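Local structure of putative uncharacterized protein (Mycobacterium avium, 2Z6V) at residues 294-297 with 298-301; 326-330 with 331-335. The protein is a putative sulfotransferase that probably transfers a sulfuryl group from the donor PAPS to an acceptor that has not been established. All blocks are in the same frame, centred on the assembly; numbering follows the deposited sequence.

Contact 1 of 2, residues 294-297 with 298-301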
loop_
_atom_site.group_PDB
_atom_site.type_symbol
_atom_site.label_atom_id
_atom_site.label_comp_id
_atom_site.label_asym_id
_atom_site.label_seq_id
_atom_site.Cartn_x
_atom_site.Cartn_y
_atom_site.Cartn_z
ATOM N N MET A 294 -19.359 -4.409 -6.817
ATOM C CA MET A 294 -19.722 -4.766 -8.191
ATOM C C MET A 294 -20.664 -5.955 -8.326
ATOM O O MET A 294 -20.745 -6.814 -7.444
ATOM C CB MET A 294 -18.470 -5.097 -9.009
ATOM C CG MET A 294 -17.487 -3.970 -9.204
ATOM S SD MET A 294 -15.995 -4.597 -10.014
ATOM C CE MET A 294 -14.772 -4.226 -8.790
ATOM N N ASN A 295 -21.362 -5.990 -9.459
ATOM C CA ASN A 295 -22.257 -7.090 -9.803
ATOM C C ASN A 295 -21.313 -8.120 -10.417
ATOM O O ASN A 295 -21.102 -8.134 -11.629
ATOM C CB ASN A 295 -23.286 -6.643 -10.850
ATOM C CG ASN A 295 -24.484 -5.933 -10.234
ATOM O OD1 ASN A 295 -25.247 -6.531 -9.469
ATOM N ND2 ASN A 295 -24.658 -4.656 -10.569
ATOM N N THR A 296 -20.740 -8.971 -9.573
ATOM C CA THR A 296 -19.779 -9.971 -10.023
ATOM C C THR A 296 -20.131 -10.828 -11.236
ATOM O O THR A 296 -19.226 -11.314 -11.920
ATOM C CB THR A 296 -19.378 -10.909 -8.868
ATOM O OG1 THR A 296 -20.552 -11.412 -8.227
ATOM C CG2 THR A 296 -18.531 -10.163 -7.852
ATOM N N GLU A 297 -21.417 -11.025 -11.522
ATOM C CA GLU A 297 -21.778 -11.845 -12.679
ATOM C C GLU A 297 -21.426 -11.158 -13.994
ATOM O O GLU A 297 -21.347 -11.800 -15.035
ATOM C CB GLU A 297 -23.265 -12.198 -12.669
ATOM C CG GLU A 297 -24.202 -11.012 -12.616
ATOM C CD GLU A 297 -24.567 -10.642 -11.196
ATOM O OE1 GLU A 297 -25.053 -11.538 -10.464
ATOM O OE2 GLU A 297 -24.375 -9.465 -10.818
ATOM N N LEU A 298 -21.209 -9.851 -13.947
ATOM C CA LEU A 298 -20.853 -9.116 -15.149
ATOM C C LEU A 298 -19.338 -9.144 -15.362
ATOM O O LEU A 298 -18.829 -8.656 -16.369
ATOM C CB LEU A 298 -21.351 -7.674 -15.037
ATOM C CG LEU A 298 -22.869 -7.508 -14.910
ATOM C CD1 LEU A 298 -23.216 -6.038 -14.758
ATOM C CD2 LEU A 298 -23.555 -8.081 -16.143
ATOM N N LEU A 299 -18.620 -9.732 -14.410
ATOM C CA LEU A 299 -17.166 -9.819 -14.486
ATOM C C LEU A 299 -16.678 -11.121 -15.108
ATOM O O LEU A 299 -17.301 -12.168 -14.948
ATOM C CB LEU A 299 -16.557 -9.694 -13.090
ATOM C CG LEU A 299 -16.742 -8.380 -12.340
ATOM C CD1 LEU A 299 -16.092 -8.507 -10.980
ATOM C CD2 LEU A 299 -16.121 -7.232 -13.123
ATOM N N ASP A 300 -15.556 -11.042 -15.813
ATOM C CA ASP A 300 -14.953 -12.207 -16.440
ATOM C C ASP A 300 -13.599 -12.435 -15.766
ATOM O O ASP A 300 -12.652 -11.670 -15.980
ATOM C CB ASP A 300 -14.784 -11.965 -17.947
ATOM C CG ASP A 300 -14.010 -13.080 -18.644
ATOM O OD1 ASP A 300 -13.941 -14.204 -18.093
ATOM O OD2 ASP A 300 -13.477 -12.833 -19.749
ATOM N N GLN A 301 -13.519 -13.481 -14.941
ATOM C CA GLN A 301 -12.294 -13.809 -14.208
ATOM C C GLN A 301 -11.132 -14.219 -15.100
ATOM O O GLN A 301 -9.970 -14.147 -14.696
ATOM C CB GLN A 301 -12.564 -14.912 -13.177
ATOM C CG GLN A 301 -13.471 -14.472 -12.037
ATOM C CD GLN A 301 -12.885 -13.328 -11.220
ATOM O OE1 GLN A 301 -13.609 -12.617 -10.521
ATOM N NE2 GLN A 301 -11.570 -13.151 -11.297
#
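The sulfur of Met-294 meets the branched end of Leu-299: SD lies 4.0 Å from Leu-299 CD1 and 4.1 Å from Leu-299 CD2, resting against both methyls of the fork. The two side chains cross at about a right angle, and the bend of the methionine at its last torsion (chi3 -119°) turns CE away from the line of the chain. Between them in sequence, Leu-298 CD1 packs 4.0 Å from Asn-295 CB, so the branched end of this leucine lies against the base of the amide side chain. Behind these apolar touches stand two backbone bonds of a short 3-10 turn. Leu-298 N donates to Asn-295 O (2.9 Å), and Leu-299 N donates to Thr-296 O (3.0 Å). Asn-295 is the centre of an inverse gamma turn leading into this 3-10 turn, and it also makes a backbone hydrogen bond with Val-67. Leu-299 reaches Gln-290 of helix 287-293. The Met-294 side chain is about 9 Å from a bound palmitic acid, too far to touch it. After the turn, Asp-300 N-caps helix 301-326, its OD1 accepting from Thr-302 N. Chemically the connection between the two helices is divided: main-chain bonds close the turn, while the Met-294 and Leu-299 side chains meet within the loop and both rest on Val-67, an apolar contact held by dispersion.

Contact 2 of 2, residues 326-330 with 331-335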
loop_
_atom_site.group_PDB
_atom_site.type_symbol
_atom_site.label_atom_id
_atom_site.label_comp_id
_atom_site.label_asym_id
_atom_site.label_seq_id
_atom_site.Cartn_x
_atom_site.Cartn_y
_atom_site.Cartn_z
ATOM N N ILE A 326 21.167 2.302 -11.458
ATOM C CA ILE A 326 21.799 2.739 -10.212
ATOM C C ILE A 326 22.631 1.695 -9.458
ATOM O O ILE A 326 23.353 2.041 -8.518
ATOM C CB ILE A 326 20.744 3.345 -9.247
ATOM C CG1 ILE A 326 19.835 2.241 -8.688
ATOM C CG2 ILE A 326 19.915 4.411 -9.986
ATOM C CD1 ILE A 326 18.739 2.754 -7.790
ATOM N N GLY A 327 22.533 0.428 -9.861
ATOM C CA GLY A 327 23.313 -0.614 -9.212
ATOM C C GLY A 327 22.572 -1.500 -8.225
ATOM O O GLY A 327 21.656 -1.054 -7.531
ATOM N N ASP A 328 22.979 -2.761 -8.151
ATOM C CA ASP A 328 22.353 -3.708 -7.242
ATOM C C ASP A 328 22.559 -3.337 -5.777
ATOM O O ASP A 328 21.734 -3.676 -4.926
ATOM C CB ASP A 328 22.913 -5.106 -7.461
ATOM C CG ASP A 328 22.189 -6.154 -6.636
ATOM O OD1 ASP A 328 21.018 -6.446 -6.962
ATOM O OD2 ASP A 328 22.786 -6.681 -5.665
ATOM N N GLU A 329 23.657 -2.647 -5.486
ATOM C CA GLU A 329 23.970 -2.264 -4.114
ATOM C C GLU A 329 22.961 -1.294 -3.469
ATOM O O GLU A 329 22.946 -1.129 -2.252
ATOM C CB GLU A 329 25.391 -1.681 -4.053
ATOM C CG GLU A 329 25.545 -0.300 -4.674
ATOM C CD GLU A 329 27.002 0.119 -4.839
ATOM O OE1 GLU A 329 27.884 -0.440 -4.141
ATOM O OE2 GLU A 329 27.265 1.022 -5.664
ATOM N N ARG A 330 22.125 -0.653 -4.277
ATOM C CA ARG A 330 21.130 0.274 -3.744
ATOM C C ARG A 330 19.924 -0.488 -3.184
ATOM O O ARG A 330 19.015 0.105 -2.597
ATOM C CB ARG A 330 20.655 1.240 -4.840
ATOM C CG ARG A 330 21.660 2.324 -5.236
ATOM C CD ARG A 330 21.999 3.238 -4.062
ATOM N NE ARG A 330 20.819 3.856 -3.456
ATOM C CZ ARG A 330 20.055 4.783 -4.037
ATOM N NH1 ARG A 330 20.335 5.220 -5.262
ATOM N NH2 ARG A 330 19.007 5.285 -3.384
ATOM N N PHE A 331 19.932 -1.804 -3.366
ATOM C CA PHE A 331 18.837 -2.653 -2.914
ATOM C C PHE A 331 19.267 -3.744 -1.938
ATOM O O PHE A 331 20.440 -4.123 -1.871
ATOM C CB PHE A 331 18.188 -3.368 -4.103
ATOM C CG PHE A 331 17.652 -2.458 -5.158
ATOM C CD1 PHE A 331 16.303 -2.134 -5.191
ATOM C CD2 PHE A 331 18.490 -1.946 -6.140
ATOM C CE1 PHE A 331 15.791 -1.310 -6.194
ATOM C CE2 PHE A 331 17.994 -1.122 -7.148
ATOM C CZ PHE A 331 16.640 -0.804 -7.176
ATOM N N PHE A 332 18.294 -4.236 -1.177
ATOM C CA PHE A 332 18.521 -5.353 -0.277
ATOM C C PHE A 332 17.488 -6.347 -0.779
ATOM O O PHE A 332 16.338 -5.977 -0.997
ATOM C CB PHE A 332 18.214 -5.034 1.187
ATOM C CG PHE A 332 18.410 -6.222 2.083
ATOM C CD1 PHE A 332 19.666 -6.510 2.612
ATOM C CD2 PHE A 332 17.377 -7.139 2.277
ATOM C CE1 PHE A 332 19.893 -7.696 3.309
ATOM C CE2 PHE A 332 17.592 -8.331 2.973
ATOM C CZ PHE A 332 18.853 -8.611 3.488
ATOM N N HIS A 333 17.874 -7.599 -0.974
ATOM C CA HIS A 333 16.898 -8.550 -1.474
ATOM C C HIS A 333 16.341 -9.478 -0.424
ATOM O O HIS A 333 17.038 -10.316 0.140
ATOM C CB HIS A 333 17.475 -9.327 -2.655
ATOM C CG HIS A 333 17.791 -8.450 -3.821
ATOM N ND1 HIS A 333 19.080 -8.203 -4.241
ATOM C CD2 HIS A 333 16.989 -7.677 -4.590
ATOM C CE1 HIS A 333 19.058 -7.312 -5.216
ATOM N NE2 HIS A 333 17.801 -6.976 -5.446
ATOM N N MET A 334 15.057 -9.302 -0.169
ATOM C CA MET A 334 14.356 -10.095 0.815
ATOM C C MET A 334 13.511 -11.147 0.101
ATOM O O MET A 334 12.560 -10.821 -0.608
ATOM C CB MET A 334 13.486 -9.173 1.658
ATOM C CG MET A 334 12.724 -9.855 2.752
ATOM S SD MET A 334 11.781 -8.608 3.608
ATOM C CE MET A 334 10.414 -8.354 2.445
ATOM N N TYR A 335 13.879 -12.408 0.286
ATOM C CA TYR A 335 13.180 -13.517 -0.341
ATOM C C TYR A 335 12.146 -14.119 0.593
ATOM O O TYR A 335 12.396 -14.303 1.785
ATOM C CB TYR A 335 14.181 -14.597 -0.753
ATOM C CG TYR A 335 15.149 -14.149 -1.826
ATOM C CD1 TYR A 335 14.836 -14.284 -3.179
ATOM C CD2 TYR A 335 16.370 -13.563 -1.487
ATOM C CE1 TYR A 335 15.720 -13.847 -4.174
ATOM C CE2 TYR A 335 17.256 -13.120 -2.468
ATOM C CZ TYR A 335 16.930 -13.266 -3.808
ATOM O OH TYR A 335 17.814 -12.840 -4.774
HETATM O O HOH W 1 22.124 -5.957 -2.976
#
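A water joins Asp-328 and Phe-331 across the turn, hydrogen-bonded to Phe-331 O at 2.7 Å and to Asp-328 OD2 at 2.9 Å. The aspartate's CG stands opposite its own backbone nitrogen (chi1 -174°), which places OD2 within reach of the water bound to Phe-331 O; its other oxygen, OD1, forms a salt bridge with Arg-323 of helix 301-326. The main chain of the same two residues is also paired: Phe-331 N donates to Asp-328 O (3.0 Å) and so closes the 3-10 turn 328-330. The Phe-331 ring packs against the turn. Gly-327 O comes to the ring edge, near its plane, 3.6 Å from Phe-331 CD2, while Ile-326 CD1 approaches Phe-331 CE2 obliquely at 4.0 Å, the two side chains crossing at about a right angle. Gly-327, with positive phi (102°), is where the chain leaves helix 301-326. Arg-330 reaches away from the strand, and its NH2 donates to Ala-266 O, just before strand 267-272. Phe-331 itself rests on Leu-268 of that strand and on Ile-256 of helix 256-262. The turn thus delivers the chain from a helix into an edge strand of the parallel sheet as counted in this chain, completing a beta-alpha-beta crossover from strand 267-272. Its chemistry is twofold: a carboxylate shared between a guanidinium and a water, and an apolar ring seated between helix end and sheet, with Arg-323 probably favouring the charged form of Asp-328.

How the contacts relate
Contacts 1 and 2 lie at the two ends of helix 301-326: residues 294-301 form the loop that leads into it, and residues 326-335 take the chain out of it and into strand 331-335. Contact 1 comes first along the chain. Their centres are 39 Å apart and their nearest atoms about 26 Å, so they do not touch and are joined through the long helix. Contact 2 belongs to the parallel sheet, beside strand 267-272, whereas contact 1 lies in a loop between helices 287-293 and 301-326. What the two share is a turn closed by 3-10 main-chain bonds, one entering the helix and one leaving it.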